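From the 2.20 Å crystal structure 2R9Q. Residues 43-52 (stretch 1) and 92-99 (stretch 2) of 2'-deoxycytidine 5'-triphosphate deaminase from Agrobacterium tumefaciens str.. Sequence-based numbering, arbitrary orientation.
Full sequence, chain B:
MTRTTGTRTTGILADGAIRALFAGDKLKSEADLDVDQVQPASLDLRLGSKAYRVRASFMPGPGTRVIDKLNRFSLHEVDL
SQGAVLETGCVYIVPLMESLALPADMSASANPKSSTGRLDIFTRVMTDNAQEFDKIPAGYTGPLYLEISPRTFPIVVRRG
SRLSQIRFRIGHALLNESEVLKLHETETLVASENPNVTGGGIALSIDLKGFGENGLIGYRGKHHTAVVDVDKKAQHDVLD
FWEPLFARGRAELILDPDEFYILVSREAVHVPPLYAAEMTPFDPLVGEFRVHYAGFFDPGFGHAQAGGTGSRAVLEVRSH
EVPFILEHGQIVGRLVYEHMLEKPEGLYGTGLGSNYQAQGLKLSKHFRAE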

ATOM      1  N   LEU B  43      16.669  14.668 -29.127  1.00 60.30           N
ATOM      2  CA  LEU B  43      16.323  13.495 -29.889  1.00 59.74           C
ATOM      3  C   LEU B  43      15.632  12.441 -29.007  1.00 59.33           C
ATOM      4  O   LEU B  43      16.133  12.049 -27.963  1.00 58.81           O
ATOM      5  CB  LEU B  43      17.598  12.939 -30.508  1.00 59.97           C
ATOM      6  CG  LEU B  43      17.627  11.533 -31.100  1.00 59.22           C
ATOM      7  CD1 LEU B  43      16.999  11.460 -32.477  1.00 54.63           C
ATOM      8  CD2 LEU B  43      19.048  11.051 -31.071  1.00 58.80           C
ATOM      9  N   ASP B  44      14.462  12.000 -29.438  1.00 59.82           N
ATOM     10  CA  ASP B  44      13.818  10.779 -28.926  1.00 60.10           C
ATOM     11  C   ASP B  44      14.683   9.535 -29.097  1.00 59.50           C
ATOM     12  O   ASP B  44      15.360   9.356 -30.115  1.00 58.53           O
ATOM     13  CB  ASP B  44      12.460  10.540 -29.579  1.00 59.93           C
ATOM     14  CG  ASP B  44      11.396  11.488 -29.057  1.00 60.84           C
ATOM     15  OD1 ASP B  44      11.760  12.426 -28.300  1.00 60.32           O
ATOM     16  OD2 ASP B  44      10.207  11.279 -29.400  1.00 57.10           O
ATOM     17  N   LEU B  45      14.651   8.714 -28.054  1.00 58.88           N
ATOM     18  CA  LEU B  45      15.354   7.456 -27.988  1.00 58.50           C
ATOM     19  C   LEU B  45      14.343   6.324 -28.079  1.00 57.99           C
ATOM     20  O   LEU B  45      13.269   6.399 -27.507  1.00 58.24           O
ATOM     21  CB  LEU B  45      16.152   7.348 -26.681  1.00 58.29           C
ATOM     22  CG  LEU B  45      17.234   8.381 -26.399  1.00 56.90           C
ATOM     23  CD1 LEU B  45      17.597   8.308 -24.897  1.00 56.26           C
ATOM     24  CD2 LEU B  45      18.438   8.172 -27.321  1.00 54.69           C
ATOM     25  N   ARG B  46      14.707   5.280 -28.802  1.00 57.75           N
ATOM     26  CA  ARG B  46      13.839   4.165 -29.060  1.00 57.86           C
ATOM     27  C   ARG B  46      14.356   2.922 -28.374  1.00 56.70           C
ATOM     28  O   ARG B  46      15.541   2.662 -28.370  1.00 54.29           O
ATOM     29  CB  ARG B  46      13.757   3.872 -30.567  1.00 58.67           C
ATOM     30  CG  ARG B  46      13.208   4.973 -31.445  1.00 58.93           C
ATOM     31  CD  ARG B  46      13.288   4.605 -32.907  1.00 59.63           C
ATOM     32  NE  ARG B  46      14.654   4.664 -33.453  1.00 59.45           N
ATOM     33  CZ  ARG B  46      14.948   4.487 -34.744  1.00 61.07           C
ATOM     34  NH1 ARG B  46      16.202   4.538 -35.156  1.00 62.67           N
ATOM     35  NH2 ARG B  46      13.994   4.271 -35.631  1.00 58.95           N
ATOM     36  N   LEU B  47      13.423   2.145 -27.846  1.00 57.04           N
ATOM     37  CA  LEU B  47      13.691   0.812 -27.315  1.00 57.43           C
ATOM     38  C   LEU B  47      14.134  -0.171 -28.390  1.00 57.92           C
ATOM     39  O   LEU B  47      13.614  -0.186 -29.536  1.00 56.73           O
ATOM     40  CB  LEU B  47      12.453   0.220 -26.606  1.00 57.14           C
ATOM     41  CG  LEU B  47      11.692   1.056 -25.568  1.00 55.06           C
ATOM     42  CD1 LEU B  47      10.605   0.211 -24.896  1.00 51.61           C
ATOM     43  CD2 LEU B  47      12.638   1.695 -24.569  1.00 52.54           C
ATOM     44  N   GLY B  48      15.110  -0.974 -27.995  1.00 58.49           N
ATOM     45  CA  GLY B  48      15.540  -2.143 -28.741  1.00 59.53           C
ATOM     46  C   GLY B  48      14.548  -3.307 -28.607  1.00 60.16           C
ATOM     47  O   GLY B  48      13.412  -3.120 -28.183  1.00 58.97           O
ATOM     48  N   SER B  49      15.005  -4.494 -28.998  1.00 60.92           N
ATOM     49  CA  SER B  49      14.186  -5.718 -29.059  1.00 62.58           C
ATOM     50  C   SER B  49      14.090  -6.573 -27.772  1.00 62.43           C
ATOM     51  O   SER B  49      13.299  -7.493 -27.725  1.00 61.17           O
ATOM     52  CB  SER B  49      14.727  -6.607 -30.180  1.00 62.69           C
ATOM     53  OG  SER B  49      14.768  -5.911 -31.416  1.00 63.56           O
ATOM     54  N   LYS B  50      14.904  -6.281 -26.759  1.00 63.37           N
ATOM     55  CA  LYS B  50      14.955  -7.063 -25.529  1.00 64.68           C
ATOM     56  C   LYS B  50      14.785  -6.123 -24.321  1.00 62.47           C
ATOM     57  O   LYS B  50      15.414  -5.047 -24.255  1.00 61.91           O
ATOM     58  CB  LYS B  50      16.322  -7.735 -25.332  1.00 65.49           C
ATOM     59  CG  LYS B  50      16.851  -8.846 -26.249  1.00 68.76           C
ATOM     60  CD  LYS B  50      18.155  -9.420 -25.477  1.00 71.03           C
ATOM     61  CE  LYS B  50      18.968 -10.672 -26.118  1.00 75.15           C
ATOM     62  NZ  LYS B  50      19.824 -11.512 -25.062  1.00 71.87           N
ATOM     63  N   ALA B  51      13.970  -6.540 -23.363  1.00 60.46           N
ATOM     64  CA  ALA B  51      13.935  -5.945 -22.037  1.00 59.52           C
ATOM     65  C   ALA B  51      14.414  -6.960 -20.990  1.00 58.63           C
ATOM     66  O   ALA B  51      14.179  -8.166 -21.093  1.00 57.49           O
ATOM     67  CB  ALA B  51      12.536  -5.435 -21.693  1.00 59.75           C
ATOM     68  N   TYR B  52      15.121  -6.455 -19.992  1.00 57.31           N
ATOM     69  CA  TYR B  52      15.599  -7.267 -18.912  1.00 56.73           C
ATOM     70  C   TYR B  52      14.905  -6.876 -17.631  1.00 55.00           C
ATOM     71  O   TYR B  52      14.973  -5.736 -17.191  1.00 52.63           O
ATOM     72  CB  TYR B  52      17.098  -7.128 -18.754  1.00 57.88           C
ATOM     73  CG  TYR B  52      17.902  -7.570 -19.936  1.00 58.81           C
ATOM     74  CD1 TYR B  52      18.042  -8.919 -20.247  1.00 59.56           C
ATOM     75  CD2 TYR B  52      18.523  -6.632 -20.761  1.00 59.54           C
ATOM     76  CE1 TYR B  52      18.817  -9.319 -21.329  1.00 60.18           C
ATOM     77  CE2 TYR B  52      19.282  -7.018 -21.826  1.00 59.76           C
ATOM     78  CZ  TYR B  52      19.439  -8.366 -22.113  1.00 60.94           C
ATOM     79  OH  TYR B  52      20.198  -8.726 -23.220  1.00 61.44           O
ATOM     80  N   TYR B  92      12.707  -2.750 -15.194  1.00 50.08           N
ATOM     81  CA  TYR B  92      13.185  -3.306 -16.455  1.00 51.08           C
ATOM     82  C   TYR B  92      14.325  -2.475 -16.991  1.00 51.53           C
ATOM     83  O   TYR B  92      14.287  -1.260 -16.915  1.00 52.53           O
ATOM     84  CB  TYR B  92      12.049  -3.358 -17.505  1.00 51.13           C
ATOM     85  CG  TYR B  92      10.785  -4.051 -17.048  1.00 49.02           C
ATOM     86  CD1 TYR B  92      10.614  -5.416 -17.212  1.00 48.81           C
ATOM     87  CD2 TYR B  92       9.768  -3.335 -16.454  1.00 50.18           C
ATOM     88  CE1 TYR B  92       9.466  -6.046 -16.797  1.00 50.70           C
ATOM     89  CE2 TYR B  92       8.612  -3.942 -16.030  1.00 50.46           C
ATOM     90  CZ  TYR B  92       8.453  -5.299 -16.202  1.00 51.86           C
ATOM     91  OH  TYR B  92       7.282  -5.877 -15.778  1.00 50.53           O
ATOM     92  N   ILE B  93      15.363  -3.128 -17.489  1.00 52.74           N
ATOM     93  CA  ILE B  93      16.438  -2.450 -18.234  1.00 53.39           C
ATOM     94  C   ILE B  93      16.301  -2.820 -19.709  1.00 53.52           C
ATOM     95  O   ILE B  93      16.085  -3.981 -20.053  1.00 52.74           O
ATOM     96  CB  ILE B  93      17.877  -2.787 -17.723  1.00 53.45           C
ATOM     97  CG1 ILE B  93      17.949  -2.799 -16.186  1.00 53.76           C
ATOM     98  CG2 ILE B  93      18.909  -1.811 -18.284  1.00 53.76           C
ATOM     99  CD1 ILE B  93      17.735  -1.519 -15.552  1.00 51.16           C
ATOM    100  N   VAL B  94      16.380  -1.796 -20.562  1.00 54.20           N
ATOM    101  CA  VAL B  94      16.170  -1.920 -22.001  1.00 54.11           C
ATOM    102  C   VAL B  94      17.310  -1.255 -22.777  1.00 54.95           C
ATOM    103  O   VAL B  94      17.474  -0.029 -22.706  1.00 54.29           O
ATOM    104  CB  VAL B  94      14.807  -1.352 -22.419  1.00 53.82           C
ATOM    105  CG1 VAL B  94      14.603  -1.515 -23.899  1.00 51.00           C
ATOM    106  CG2 VAL B  94      13.719  -2.041 -21.647  1.00 52.68           C
ATOM    107  N   PRO B  95      18.126  -2.065 -23.494  1.00 56.16           N
ATOM    108  CA  PRO B  95      19.040  -1.468 -24.476  1.00 57.18           C
ATOM    109  C   PRO B  95      18.296  -0.662 -25.512  1.00 57.54           C
ATOM    110  O   PRO B  95      17.273  -1.092 -26.044  1.00 56.63           O
ATOM    111  CB  PRO B  95      19.772  -2.677 -25.099  1.00 57.33           C
ATOM    112  CG  PRO B  95      19.694  -3.749 -24.046  1.00 57.03           C
ATOM    113  CD  PRO B  95      18.324  -3.519 -23.394  1.00 56.62           C
ATOM    114  N   LEU B  96      18.816   0.529 -25.758  1.00 58.42           N
ATOM    115  CA  LEU B  96      18.214   1.443 -26.667  1.00 58.91           C
ATOM    116  C   LEU B  96      18.826   1.202 -28.041  1.00 59.88           C
ATOM    117  O   LEU B  96      19.951   0.730 -28.148  1.00 59.45           O
ATOM    118  CB  LEU B  96      18.401   2.879 -26.157  1.00 58.75           C
ATOM    119  CG  LEU B  96      17.707   3.307 -24.847  1.00 57.10           C
ATOM    120  CD1 LEU B  96      18.223   4.692 -24.393  1.00 56.07           C
ATOM    121  CD2 LEU B  96      16.189   3.291 -24.949  1.00 53.57           C
ATOM    122  N   MET B  97      18.058   1.477 -29.094  1.00 61.32           N
ATOM    123  CA  MET B  97      18.565   1.405 -30.475  1.00 62.22           C
ATOM    124  C   MET B  97      19.726   2.433 -30.762  1.00 62.99           C
ATOM    125  O   MET B  97      20.667   2.157 -31.497  1.00 62.14           O
ATOM    126  CB  MET B  97      17.402   1.587 -31.447  1.00 62.44           C
ATOM    127  CG  MET B  97      16.369   0.458 -31.468  1.00 61.88           C
ATOM    128  SD  MET B  97      14.942   0.755 -32.570  1.00 60.75           S
ATOM    129  CE  MET B  97      15.751   0.923 -34.145  1.00 62.61           C
ATOM    130  N   GLU B  98      19.669   3.602 -30.142  1.00 64.31           N
ATOM    131  CA  GLU B  98      20.677   4.637 -30.364  1.00 65.30           C
ATOM    132  C   GLU B  98      21.942   4.420 -29.554  1.00 65.37           C
ATOM    133  O   GLU B  98      21.889   4.003 -28.403  1.00 65.39           O
ATOM    134  CB  GLU B  98      20.112   6.018 -30.072  1.00 65.23           C
ATOM    135  CG  GLU B  98      19.075   6.475 -31.089  1.00 66.75           C
ATOM    136  CD  GLU B  98      17.788   5.667 -31.026  1.00 67.53           C
ATOM    137  OE1 GLU B  98      17.289   5.404 -29.895  1.00 65.27           O
ATOM    138  OE2 GLU B  98      17.290   5.294 -32.103  1.00 66.62           O
ATOM    139  N   SER B  99      23.083   4.673 -30.182  1.00 66.31           N
ATOM    140  CA  SER B  99      24.378   4.647 -29.495  1.00 67.30           C
ATOM    141  C   SER B  99      25.220   5.844 -29.923  1.00 67.39           C
ATOM    142  O   SER B  99      24.890   6.540 -30.897  1.00 65.97           O
ATOM    143  CB  SER B  99      25.122   3.276 -29.613  1.00 67.54           C
ATOM    144  OG  SER B  99      25.667   2.970 -30.885  1.00 66.55           O
TER
HETATM  145  O   HOH W   1      16.977  -3.883 -26.178  1.00 44.13           O

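E98, R46 and Y52 cover the most surface in this contact, which buries 823 Å² in all. The first two form its charged end. E98 points its CB toward stretch 1 and folds back at chi2 (p), so that its carboxylate meets both the backbone and the side chain of R46. OE1 of E98 accepts from R46 N at 2.8 Å, almost in line (175°), and OE2 of E98 accepts from R46 NE at 3.0 Å in a salt bridge; a weak bond from R46 NH1 to the same E98 OE2 spans 3.3 Å. A glutamate suits this place because its two oxygens can serve a backbone amide and a guanidinium at once, in a buried setting where the arginine's charge needs an opposite partner. E98 OE2 lies at the edge of the guanidinium, near its plane, and M97 CE packs over one face, 3.7 Å from R46 CZ. The flexible, unbranched methionine side chain reaches there from a CB that points toward stretch 1.

The backbone continues the join. M97 N donates to R46 O at 2.9 Å, and G48 N to P95 O at 2.9 Å, flanking the single bridge between L47 and L96. Glycine fits at 48 because an ideal CB would lie 2.7 Å from P95 O, a clash. Water 1 donates to K50 O (2.7 Å) and to P95 O (2.8 Å), linking the stretches where the register shifts by two residues between the ladders.

At the other end, Y52 and I93 form an antiparallel pair with two short bonds, Y52 N to I93 O and I93 N to Y52 O, each 2.7 Å. Y52 O also receives a CA-H...O contact from Y92 CA at 3.1 Å. The Y52 side chain, with chi1 m, lies on the same sheet face as I93 and brings CE2 to 4.0 Å from P95 CD. The ring meets P95 obliquely, and Y52 as a whole stays partly exposed, which suits a residue with a large apolar ring and a polar hydroxyl; its OH takes a weak bond from K50 NZ at 3.4 Å.

Buried aliphatic side chains fill in between. L45 CD1 meets L96 CD1 at 3.7 Å; L47, although its CB points away overall, brings CD2 to 3.8 Å from V94 CG1 and 3.9 Å from L96 CD2. The small A51 lets V94 approach closely, with A51 CB 3.6 Å from V94 CG2. These residues offer no polar side-chain groups that burial would leave unpaired.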